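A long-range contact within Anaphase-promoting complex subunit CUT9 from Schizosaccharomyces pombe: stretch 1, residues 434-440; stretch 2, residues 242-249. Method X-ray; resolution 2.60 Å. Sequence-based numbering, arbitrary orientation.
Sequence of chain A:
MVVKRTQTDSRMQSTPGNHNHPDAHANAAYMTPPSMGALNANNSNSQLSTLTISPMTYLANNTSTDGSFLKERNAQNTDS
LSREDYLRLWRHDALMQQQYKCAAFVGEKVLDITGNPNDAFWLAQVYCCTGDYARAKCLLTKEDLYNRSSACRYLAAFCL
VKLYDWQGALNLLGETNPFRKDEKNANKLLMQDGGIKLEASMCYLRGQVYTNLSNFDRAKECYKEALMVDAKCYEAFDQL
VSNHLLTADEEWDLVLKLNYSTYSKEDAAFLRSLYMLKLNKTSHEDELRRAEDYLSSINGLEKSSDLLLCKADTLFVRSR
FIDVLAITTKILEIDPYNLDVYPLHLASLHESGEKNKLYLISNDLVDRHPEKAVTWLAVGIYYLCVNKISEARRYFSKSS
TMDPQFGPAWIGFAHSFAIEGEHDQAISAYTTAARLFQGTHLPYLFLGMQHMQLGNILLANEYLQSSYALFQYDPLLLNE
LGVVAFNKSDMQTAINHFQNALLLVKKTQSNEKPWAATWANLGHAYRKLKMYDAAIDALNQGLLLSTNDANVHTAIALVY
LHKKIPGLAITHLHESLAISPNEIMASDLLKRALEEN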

# COMPACT_ATOMS: atom_id res chain seq x y z
N ALA A 434 10.20 -25.06 -20.66
CA ALA A 434 9.21 -25.89 -21.37
C ALA A 434 7.97 -26.14 -20.51
O ALA A 434 6.91 -26.54 -21.01
CB ALA A 434 9.83 -27.19 -21.83
N ARG A 435 8.10 -25.92 -19.20
CA ARG A 435 6.99 -26.00 -18.26
C ARG A 435 6.08 -24.79 -18.41
O ARG A 435 4.86 -24.92 -18.37
CB ARG A 435 7.55 -26.06 -16.84
CG ARG A 435 6.57 -26.52 -15.76
CD ARG A 435 5.99 -25.36 -14.93
NE ARG A 435 6.89 -24.87 -13.89
CZ ARG A 435 6.50 -24.08 -12.89
NH1 ARG A 435 5.22 -23.72 -12.80
NH2 ARG A 435 7.37 -23.65 -11.98
N LEU A 436 6.66 -23.63 -18.61
CA LEU A 436 5.95 -22.37 -18.66
C LEU A 436 5.43 -22.02 -20.04
O LEU A 436 4.89 -20.95 -20.25
CB LEU A 436 6.85 -21.27 -18.16
CG LEU A 436 7.56 -21.56 -16.85
CD1 LEU A 436 8.63 -20.56 -16.58
CD2 LEU A 436 6.57 -21.59 -15.74
N PHE A 437 5.68 -22.88 -21.00
CA PHE A 437 5.23 -22.67 -22.35
C PHE A 437 4.71 -23.98 -22.88
O PHE A 437 4.89 -24.29 -24.03
CB PHE A 437 6.40 -22.26 -23.22
CG PHE A 437 6.73 -20.81 -23.15
CD1 PHE A 437 5.84 -19.86 -23.58
CD2 PHE A 437 7.95 -20.39 -22.68
CE1 PHE A 437 6.16 -18.54 -23.53
CE2 PHE A 437 8.25 -19.08 -22.63
CZ PHE A 437 7.35 -18.15 -23.06
N GLN A 438 4.08 -24.78 -22.04
CA GLN A 438 3.65 -26.10 -22.49
C GLN A 438 2.61 -26.02 -23.59
O GLN A 438 1.79 -25.12 -23.61
CB GLN A 438 3.16 -26.95 -21.34
CG GLN A 438 3.39 -28.43 -21.56
CD GLN A 438 4.85 -28.79 -21.60
OE1 GLN A 438 5.36 -29.45 -20.70
NE2 GLN A 438 5.54 -28.37 -22.65
N GLY A 439 2.68 -26.98 -24.51
CA GLY A 439 1.82 -27.00 -25.68
C GLY A 439 2.36 -26.16 -26.81
O GLY A 439 1.66 -25.91 -27.77
N THR A 440 3.60 -25.72 -26.72
CA THR A 440 4.19 -24.93 -27.78
C THR A 440 5.46 -25.62 -28.23
O THR A 440 6.02 -26.41 -27.50
CB THR A 440 4.42 -23.49 -27.39
OG1 THR A 440 5.80 -23.26 -27.10
CG2 THR A 440 3.62 -23.17 -26.18
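Stretch 2, residues 242-249: SNHLLTAD

Two chain segments distant in sequence can be held side by side without a single direct hydrogen bond between them, provided that shape, a few polar atoms and a water cooperate. The contact between residues 434-440 and 242-249 of CUT9 is a compact example: no two touching residues are fewer than 190 positions apart in sequence, and the two stretches together bury 316 Å².

The backbone sets the geometry. Stretch 2 starts at the end of one helix and finishes at the start of another. His244 is the first residue to leave the helical conformation, and its positive phi (48°) belongs to a Schellman motif, with two bonds back into the last helical turn. Leu245 and Leu246 carry the chain onward, both with CA-to-CB bonds pointing away from stretch 1, until Thr247 takes the N-cap position of the next helix and its side chain caps a backbone nitrogen just beyond the stretch. Stretch 1 passes into a type II beta turn from Phe437 to Thr440, which lies alongside Thr247 and Ala248. The segments run in the same general direction, as their register requires: the CA of Leu436 lies 5.7 Å from the CA of His244, the CA of Gln438 5.9 Å from the CA of Thr247, and the CA of Gly439 4.9 Å from the CA of Ala248. Stretch 2 spends one more residue than stretch 1 between the first two of these pairs.

Nonpolar packing occurs at both ends of this register. His244, the residue of stretch 2 most covered by the contact, directs its CA-to-CB bond toward stretch 1 and lays its imidazole beside Leu436. CB of Leu436 stands 4.1 Å from the centroid of the His244 ring, 25° off the ring normal, a CH-pi contact over the face; CD2 of Leu436 and CD2 of His244 approach to 3.6 Å. At the other end, the methyl CB of Ala248 rests 3.7 Å from CA of Gly439 and 3.9 Å from O of Gln438. Glycine is needed here twice over: an ideal CB on Gly439 would fall 2.2 Å from CB of Ala248, and at its phi/psi of 84/11° it would also jam against the preceding carbonyl oxygen.

Polar atoms approach closely but do not pair directly. O of Leu436 lies over one face of the His244 ring, 3.0 Å from CE1 of His244, so that its short distances to the ring nitrogens have the wrong angle for hydrogen bonding. The side chain of Arg435 leaves CA sideways, yet its end comes nearer to stretch 2, bringing NH1 of Arg435 to 3.6 Å from O of Asn243, which sits at the edge of the guanidinium, near its plane.

Water supplies the link that direct pairing does not. The O of water 1 lies 2.6 Å from O of Arg435 and 2.8 Å from O of His244 and donates to both, joining the two backbones through their carbonyl groups. Two carbonyls cannot hydrogen-bond to each other, but a water can offer one hydrogen to each.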

# COMPACT_ATOMS: atom_id res chain seq x y z
N SER A 242 -1.55 -18.03 -15.59
CA SER A 242 -0.28 -17.35 -15.27
C SER A 242 0.74 -18.17 -14.51
O SER A 242 1.92 -17.91 -14.61
CB SER A 242 -0.54 -16.07 -14.47
OG SER A 242 -0.79 -15.00 -15.34
N ASN A 243 0.27 -19.11 -13.69
CA ASN A 243 1.15 -19.99 -12.94
C ASN A 243 1.36 -21.29 -13.72
O ASN A 243 2.00 -22.22 -13.23
CB ASN A 243 0.57 -20.30 -11.56
CG ASN A 243 0.83 -19.19 -10.56
OD1 ASN A 243 1.83 -18.47 -10.66
ND2 ASN A 243 -0.07 -19.04 -9.58
N HIS A 244 0.82 -21.32 -14.93
CA HIS A 244 0.99 -22.44 -15.86
C HIS A 244 0.71 -23.76 -15.16
O HIS A 244 1.42 -24.74 -15.36
CB HIS A 244 2.39 -22.41 -16.48
CG HIS A 244 2.71 -21.11 -17.17
ND1 HIS A 244 2.19 -20.77 -18.40
CD2 HIS A 244 3.49 -20.07 -16.79
CE1 HIS A 244 2.63 -19.58 -18.75
NE2 HIS A 244 3.43 -19.13 -17.79
N LEU A 245 -0.31 -23.78 -14.32
CA LEU A 245 -0.69 -24.99 -13.61
C LEU A 245 -1.35 -26.01 -14.54
O LEU A 245 -1.57 -27.16 -14.15
CB LEU A 245 -1.64 -24.66 -12.45
CG LEU A 245 -1.05 -24.37 -11.07
CD1 LEU A 245 0.36 -23.85 -11.17
CD2 LEU A 245 -1.93 -23.38 -10.36
N LEU A 246 -1.67 -25.59 -15.76
CA LEU A 246 -2.34 -26.49 -16.71
C LEU A 246 -1.55 -26.76 -17.99
O LEU A 246 -0.77 -25.92 -18.46
CB LEU A 246 -3.71 -25.93 -17.08
CG LEU A 246 -4.73 -25.86 -15.95
CD1 LEU A 246 -6.10 -25.80 -16.56
CD2 LEU A 246 -4.61 -27.06 -15.05
N THR A 247 -1.77 -27.93 -18.57
CA THR A 247 -1.24 -28.21 -19.90
C THR A 247 -2.16 -27.56 -20.93
O THR A 247 -3.33 -27.31 -20.66
CB THR A 247 -1.13 -29.72 -20.20
OG1 THR A 247 -2.44 -30.31 -20.17
CG2 THR A 247 -0.23 -30.42 -19.18
N ALA A 248 -1.62 -27.28 -22.11
CA ALA A 248 -2.42 -26.70 -23.18
C ALA A 248 -3.79 -27.38 -23.31
O ALA A 248 -4.82 -26.71 -23.44
CB ALA A 248 -1.65 -26.77 -24.49
N ASP A 249 -3.80 -28.72 -23.29
CA ASP A 249 -5.04 -29.50 -23.38
C ASP A 249 -5.96 -29.25 -22.20
O ASP A 249 -7.12 -28.91 -22.39
CB ASP A 249 -4.74 -31.00 -23.51
CG ASP A 249 -4.39 -31.41 -24.93
OD1 ASP A 249 -4.65 -30.60 -25.87
OD2 ASP A 249 -3.88 -32.55 -25.12
O HOH W 1 3.13 -26.27 -16.90